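Local structure of eukaryotic translation initiation factor 4 gamma 5 (Trypanosoma cruzi, 6OZU) at residues I14-L23 with V63-V71. The protein is a trypanosome eIF4G homologue whose MIF4G domain, the part in this structure, probably acts as a scaffold for other initiation factors in translation. Numbering follows the deposited sequence.
Sequences ILGRVGEGNL and VPYYVKLVV
Leu15, Val18 and Leu23 pack against Tyr65, Tyr66 and Leu69 in an apolar contact within the all-helical MIF4G domain, a fold of HEAT-like helical hairpins. It joins the end of helix 6-17, and the turn leading into helix 23-31, to the first turns of helix 63-76. Val18 sits between the two tyrosines. Val18 CG1 reaches Tyr66 CE1 at 3.9 Å, while CG2 meets Tyr65 CB. CG2 lies anti to the backbone N and also points at the tip of Leu69, whose CD1 receives Ile14 CG2 at 3.9 Å. Leu15 crosses Tyr66 at a slant, with Leu15 CD2 3.4 Å from Tyr66 CD1. The carbonyl O of Leu15 approaches the edge of the same ring, near its plane. The Tyr66 hydroxyl is hydrogen-bonded to Lys53, beyond this contact. Helix 40-53 adds Ile50 beside both Leu15 and Tyr66, and Met26 of helix 23-31 touches Val18.

The turn is held from within by Asn22. Asn22 ND2 donates to Arg17 O at 2.7 Å, and Asn22 OD1 accepts from Gly19 N at 2.9 Å. The first bond ties the helix end to the loop, and the second closes the loop on itself beside Tyr65. With CG anti to the backbone N (chi1 179°), Leu23 carries its methyls toward helix 63-76. Its CD2 touches the edge of the Tyr65 ring and also Lys68 CD; the Lys68 amine, NZ, is hydrogen-bonded to His145. Over one face of the Tyr65 ring, offset toward the rim, lies Gly19 C; at the hydroxyl end of the ring, Tyr65 OH comes within 3.3 Å of Glu20 CB.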
loop_
_atom_site.group_PDB
_atom_site.type_symbol
_atom_site.label_atom_id
_atom_site.label_comp_id
_atom_site.label_asym_id
_atom_site.label_seq_id
_atom_site.Cartn_x
_atom_site.Cartn_y
_atom_site.Cartn_z
ATOM N N ILE A 14 -9.239 -16.413 -10.904
ATOM C CA ILE A 14 -9.081 -16.526 -9.447
ATOM C C ILE A 14 -9.407 -15.196 -8.746
ATOM O O ILE A 14 -10.152 -15.199 -7.767
ATOM C CB ILE A 14 -7.663 -17.086 -9.082
ATOM C CG1 ILE A 14 -7.498 -18.536 -9.595
ATOM C CG2 ILE A 14 -7.378 -16.992 -7.566
ATOM C CD1 ILE A 14 -6.070 -19.006 -9.774
ATOM N N LEU A 15 -8.872 -14.063 -9.263
ATOM C CA LEU A 15 -9.090 -12.714 -8.704
ATOM C C LEU A 15 -10.570 -12.306 -8.787
ATOM O O LEU A 15 -11.074 -11.587 -7.921
ATOM C CB LEU A 15 -8.198 -11.662 -9.397
ATOM C CG LEU A 15 -6.677 -11.811 -9.263
ATOM C CD1 LEU A 15 -5.965 -10.983 -10.298
ATOM C CD2 LEU A 15 -6.192 -11.443 -7.877
ATOM N N GLY A 16 -11.244 -12.790 -9.820
ATOM C CA GLY A 16 -12.667 -12.578 -10.013
ATOM C C GLY A 16 -13.485 -13.285 -8.944
ATOM O O GLY A 16 -14.154 -12.617 -8.146
ATOM N N ARG A 17 -13.400 -14.647 -8.884
ATOM C CA ARG A 17 -14.154 -15.461 -7.913
ATOM C C ARG A 17 -13.720 -15.320 -6.432
ATOM O O ARG A 17 -14.430 -15.827 -5.574
ATOM C CB ARG A 17 -14.232 -16.968 -8.285
ATOM C CG ARG A 17 -13.110 -17.562 -9.109
ATOM C CD ARG A 17 -13.481 -18.924 -9.687
ATOM N NE ARG A 17 -12.311 -19.636 -10.221
ATOM C CZ ARG A 17 -12.046 -19.804 -11.516
ATOM N NH1 ARG A 17 -10.956 -20.456 -11.896
ATOM N NH2 ARG A 17 -12.872 -19.325 -12.437
ATOM N N VAL A 18 -12.624 -14.617 -6.113
ATOM C CA VAL A 18 -12.157 -14.531 -4.727
ATOM C C VAL A 18 -13.065 -13.614 -3.852
ATOM O O VAL A 18 -13.454 -12.504 -4.240
ATOM C CB VAL A 18 -10.630 -14.211 -4.594
ATOM C CG1 VAL A 18 -10.309 -12.741 -4.859
ATOM C CG2 VAL A 18 -10.083 -14.660 -3.245
ATOM N N GLY A 19 -13.405 -14.166 -2.689
ATOM C CA GLY A 19 -14.212 -13.567 -1.631
ATOM C C GLY A 19 -13.918 -14.195 -0.279
ATOM O O GLY A 19 -13.080 -15.104 -0.181
ATOM N N GLU A 20 -14.605 -13.705 0.777
ATOM C CA GLU A 20 -14.460 -14.165 2.166
ATOM C C GLU A 20 -14.663 -15.691 2.309
ATOM O O GLU A 20 -13.785 -16.384 2.853
ATOM C CB GLU A 20 -15.423 -13.383 3.079
ATOM C CG GLU A 20 -15.279 -13.645 4.576
ATOM C CD GLU A 20 -16.543 -13.418 5.388
ATOM O OE1 GLU A 20 -17.563 -14.082 5.086
ATOM O OE2 GLU A 20 -16.514 -12.600 6.338
ATOM N N GLY A 21 -15.773 -16.183 1.757
ATOM C CA GLY A 21 -16.159 -17.586 1.800
ATOM C C GLY A 21 -15.244 -18.576 1.106
ATOM O O GLY A 21 -14.997 -19.655 1.660
ATOM N N ASN A 22 -14.740 -18.237 -0.110
ATOM C CA ASN A 22 -13.927 -19.164 -0.920
ATOM C C ASN A 22 -12.414 -18.869 -1.009
ATOM O O ASN A 22 -11.729 -19.520 -1.805
ATOM C CB ASN A 22 -14.506 -19.305 -2.343
ATOM C CG ASN A 22 -14.428 -18.088 -3.243
ATOM O OD1 ASN A 22 -13.765 -17.078 -2.969
ATOM N ND2 ASN A 22 -15.117 -18.176 -4.362
ATOM N N LEU A 23 -11.894 -17.949 -0.182
ATOM C CA LEU A 23 -10.469 -17.630 -0.144
ATOM C C LEU A 23 -9.569 -18.907 -0.034
ATOM O O LEU A 23 -8.632 -19.012 -0.834
ATOM C CB LEU A 23 -10.163 -16.585 0.953
ATOM C CG LEU A 23 -8.705 -16.153 1.138
ATOM C CD1 LEU A 23 -8.172 -15.379 -0.069
ATOM C CD2 LEU A 23 -8.555 -15.334 2.383
ATOM N N VAL A 63 -9.530 -6.024 -2.360
ATOM C CA VAL A 63 -8.089 -5.791 -2.363
ATOM C C VAL A 63 -7.388 -6.581 -1.214
ATOM O O VAL A 63 -6.361 -7.204 -1.516
ATOM C CB VAL A 63 -7.696 -4.290 -2.432
ATOM C CG1 VAL A 63 -6.184 -4.102 -2.336
ATOM C CG2 VAL A 63 -8.196 -3.676 -3.734
ATOM N N PRO A 64 -7.933 -6.699 0.036
ATOM C CA PRO A 64 -7.240 -7.526 1.048
ATOM C C PRO A 64 -7.133 -8.991 0.625
ATOM O O PRO A 64 -6.191 -9.663 1.035
ATOM C CB PRO A 64 -8.117 -7.389 2.297
ATOM C CG PRO A 64 -8.944 -6.187 2.081
ATOM C CD PRO A 64 -9.149 -6.078 0.606
ATOM N N TYR A 65 -8.086 -9.474 -0.208
ATOM C CA TYR A 65 -8.088 -10.856 -0.694
ATOM C C TYR A 65 -7.028 -11.082 -1.755
ATOM O O TYR A 65 -6.445 -12.159 -1.776
ATOM C CB TYR A 65 -9.478 -11.307 -1.185
ATOM C CG TYR A 65 -10.535 -11.200 -0.113
ATOM C CD1 TYR A 65 -10.592 -12.117 0.934
ATOM C CD2 TYR A 65 -11.452 -10.149 -0.112
ATOM C CE1 TYR A 65 -11.541 -11.999 1.948
ATOM C CE2 TYR A 65 -12.409 -10.023 0.891
ATOM C CZ TYR A 65 -12.456 -10.955 1.917
ATOM O OH TYR A 65 -13.389 -10.828 2.913
ATOM N N TYR A 66 -6.789 -10.077 -2.640
ATOM C CA TYR A 66 -5.776 -10.107 -3.697
ATOM C C TYR A 66 -4.419 -10.184 -3.039
ATOM O O TYR A 66 -3.576 -10.995 -3.438
ATOM C CB TYR A 66 -5.812 -8.833 -4.565
ATOM C CG TYR A 66 -7.118 -8.545 -5.258
ATOM C CD1 TYR A 66 -7.980 -9.575 -5.626
ATOM C CD2 TYR A 66 -7.484 -7.244 -5.577
ATOM C CE1 TYR A 66 -9.180 -9.314 -6.286
ATOM C CE2 TYR A 66 -8.705 -6.966 -6.187
ATOM C CZ TYR A 66 -9.541 -8.006 -6.560
ATOM O OH TYR A 66 -10.732 -7.737 -7.189
ATOM N N VAL A 67 -4.226 -9.331 -2.018
ATOM C CA VAL A 67 -3.021 -9.209 -1.212
ATOM C C VAL A 67 -2.793 -10.518 -0.414
ATOM O O VAL A 67 -1.655 -10.977 -0.335
ATOM C CB VAL A 67 -3.086 -7.900 -0.372
ATOM C CG1 VAL A 67 -2.070 -7.883 0.739
ATOM C CG2 VAL A 67 -2.892 -6.673 -1.256
ATOM N N LYS A 68 -3.877 -11.172 0.071
ATOM C CA LYS A 68 -3.800 -12.462 0.780
ATOM C C LYS A 68 -3.409 -13.634 -0.145
ATOM O O LYS A 68 -2.877 -14.641 0.338
ATOM C CB LYS A 68 -5.101 -12.765 1.527
ATOM C CG LYS A 68 -5.196 -12.055 2.867
ATOM C CD LYS A 68 -6.538 -12.294 3.545
ATOM C CE LYS A 68 -6.739 -11.383 4.718
ATOM N NZ LYS A 68 -6.844 -9.968 4.305
ATOM N N LEU A 69 -3.670 -13.494 -1.466
ATOM C CA LEU A 69 -3.330 -14.486 -2.490
ATOM C C LEU A 69 -1.837 -14.405 -2.782
ATOM O O LEU A 69 -1.209 -15.434 -3.007
ATOM C CB LEU A 69 -4.150 -14.280 -3.782
ATOM C CG LEU A 69 -5.623 -14.718 -3.758
ATOM C CD1 LEU A 69 -6.355 -14.228 -4.991
ATOM C CD2 LEU A 69 -5.767 -16.240 -3.630
ATOM N N VAL A 70 -1.269 -13.180 -2.741
ATOM C CA VAL A 70 0.151 -12.895 -2.957
ATOM C C VAL A 70 0.967 -13.458 -1.775
ATOM O O VAL A 70 2.021 -14.052 -2.001
ATOM C CB VAL A 70 0.418 -11.386 -3.238
ATOM C CG1 VAL A 70 1.916 -11.103 -3.393
ATOM C CG2 VAL A 70 -0.341 -10.918 -4.480
ATOM N N VAL A 71 0.444 -13.322 -0.530
ATOM C CA VAL A 71 1.070 -13.870 0.690
ATOM C C VAL A 71 1.124 -15.402 0.559
ATOM O O VAL A 71 2.162 -16.009 0.834
ATOM C CB VAL A 71 0.335 -13.439 1.997
ATOM C CG1 VAL A 71 0.945 -14.115 3.231
ATOM C CG2 VAL A 71 0.350 -11.930 2.160
#